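Nitrogen regulatory PII-like protein (Bacillus subtilis subsp. subtilis, PDB 4R25) is a trimeric PII-family signalling protein of nitrogen metabolism, required for full induction of the nrgAB operon when ammonium is limiting. Local coordinates at residues 16-19 / 20-24. Residues are numbered along the deposited sequence; the frame is centred on the assembly and turned at random.
Sequences EKLK and QELGK
E16 and Q20 sit one turn apart on helix 15-25, the first helix of the ferredoxin-like PII fold, and their side chains meet alongside that turn. Q20 NE2 donates to E16 OE2 at 3.1 Å, an almost straight bond that reaches the oxygen nearly along its C-O axis. The acceptor lies close to the amide plane of Q20, while carboxylate and amide are turned 33° against each other. E16 gets there by swinging CG anti to its own N (chi1 179°) and then folding at chi2, which brings the carboxylate forward along the helix. The same NE2 also donates to the backbone O of I53 in a neighbouring subunit, so this amide ties helix 15-25 to the next subunit of the trimer. A leucine in place of Q20 would probably leave both E16 OE2 and that carbonyl without their donor.

The next pair round the helix, K17 and E21, is looser. K17 NZ stops 4.3 Å from E21 OE1, beyond a salt bridge, though the opposite charges probably still attract; E21 OE1 instead pairs with R81 of helix 72-83, and V82 of that helix packs against both side chains.

On the buried side, L18 and L22 face strand 51-67, touching I63 and I65 respectively. Their chains cross at an angle, with L18 CD2 against CG and CD1 of L22, 3.6 Å from the latter.

Beneath these side chains runs the regular i to i+4 backbone ladder. In it G23 N donates to K19 O (2.9 Å), approaching from above the carbonyl plane, 35° out of it.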
loop_
_atom_site.group_PDB
_atom_site.type_symbol
_atom_site.label_atom_id
_atom_site.label_comp_id
_atom_site.label_asym_id
_atom_site.label_seq_id
_atom_site.Cartn_x
_atom_site.Cartn_y
_atom_site.Cartn_z
ATOM N N GLU A 16 -14.657 14.257 6.339
ATOM C CA GLU A 16 -14.997 14.619 7.718
ATOM C C GLU A 16 -16.077 13.746 8.366
ATOM O O GLU A 16 -15.907 13.282 9.490
ATOM C CB GLU A 16 -15.391 16.091 7.814
ATOM C CG GLU A 16 -15.769 16.516 9.224
ATOM C CD GLU A 16 -14.628 16.338 10.218
ATOM O OE1 GLU A 16 -13.461 16.604 9.848
ATOM O OE2 GLU A 16 -14.900 15.921 11.367
ATOM N N LYS A 17 -17.184 13.522 7.670
ATOM C CA LYS A 17 -18.225 12.646 8.201
ATOM C C LYS A 17 -17.650 11.256 8.462
ATOM O O LYS A 17 -18.079 10.566 9.391
ATOM C CB LYS A 17 -19.427 12.568 7.247
ATOM C CG LYS A 17 -20.646 11.811 7.810
ATOM C CD LYS A 17 -21.910 12.041 6.959
ATOM C CE LYS A 17 -22.992 10.969 7.185
ATOM N NZ LYS A 17 -23.425 10.831 8.606
ATOM N N LEU A 18 -16.672 10.854 7.650
ATOM C CA LEU A 18 -16.045 9.548 7.799
ATOM C C LEU A 18 -15.275 9.469 9.118
ATOM O O LEU A 18 -15.421 8.513 9.881
ATOM C CB LEU A 18 -15.098 9.286 6.629
ATOM C CG LEU A 18 -15.092 7.943 5.897
ATOM C CD1 LEU A 18 -13.678 7.631 5.435
ATOM C CD2 LEU A 18 -15.625 6.800 6.750
ATOM N N LYS A 19 -14.446 10.474 9.367
ATOM C CA LYS A 19 -13.694 10.551 10.610
ATOM C C LYS A 19 -14.630 10.500 11.817
ATOM O O LYS A 19 -14.329 9.824 12.802
ATOM C CB LYS A 19 -12.836 11.814 10.644
ATOM C CG LYS A 19 -11.803 11.887 9.538
ATOM C CD LYS A 19 -11.038 13.192 9.594
ATOM C CE LYS A 19 -10.033 13.305 8.469
ATOM N NZ LYS A 19 -9.321 14.613 8.547
ATOM N N GLN A 20 -15.762 11.204 11.738
ATOM C CA GLN A 20 -16.768 11.150 12.805
ATOM C C GLN A 20 -17.282 9.737 13.012
ATOM O O GLN A 20 -17.315 9.234 14.140
ATOM C CB GLN A 20 -17.962 12.076 12.524
ATOM C CG GLN A 20 -17.657 13.571 12.601
ATOM C CD GLN A 20 -17.139 14.006 13.965
ATOM O OE1 GLN A 20 -17.746 13.715 15.001
ATOM N NE2 GLN A 20 -16.017 14.717 13.970
ATOM N N GLU A 21 -17.684 9.094 11.921
ATOM C CA GLU A 21 -18.309 7.780 12.025
ATOM C C GLU A 21 -17.313 6.691 12.413
ATOM O O GLU A 21 -17.621 5.823 13.228
ATOM C CB GLU A 21 -19.035 7.425 10.726
ATOM C CG GLU A 21 -20.090 8.448 10.307
ATOM C CD GLU A 21 -21.241 8.563 11.297
ATOM O OE1 GLU A 21 -22.153 7.709 11.253
ATOM O OE2 GLU A 21 -21.239 9.512 12.114
ATOM N N LEU A 22 -16.115 6.737 11.839
ATOM C CA LEU A 22 -15.103 5.744 12.171
ATOM C C LEU A 22 -14.668 5.935 13.613
ATOM O O LEU A 22 -14.509 4.965 14.360
ATOM C CB LEU A 22 -13.899 5.839 11.227
ATOM C CG LEU A 22 -14.175 5.426 9.784
ATOM C CD1 LEU A 22 -12.962 5.704 8.921
ATOM C CD2 LEU A 22 -14.579 3.961 9.717
ATOM N N GLY A 23 -14.475 7.191 13.997
ATOM C CA GLY A 23 -14.179 7.526 15.380
ATOM C C GLY A 23 -15.171 6.916 16.366
ATOM O O GLY A 23 -14.774 6.381 17.402
ATOM N N LYS A 24 -16.461 6.965 16.037
ATOM C CA LYS A 24 -17.488 6.532 16.985
ATOM C C LYS A 24 -17.510 5.039 17.214
ATOM O O LYS A 24 -17.875 4.593 18.299
ATOM C CB LYS A 24 -18.872 7.046 16.581
ATOM C CG LYS A 24 -19.052 8.518 16.907
ATOM C CD LYS A 24 -20.188 9.164 16.124
ATOM C CE LYS A 24 -20.138 10.683 16.321
ATOM N NZ LYS A 24 -21.099 11.446 15.479
#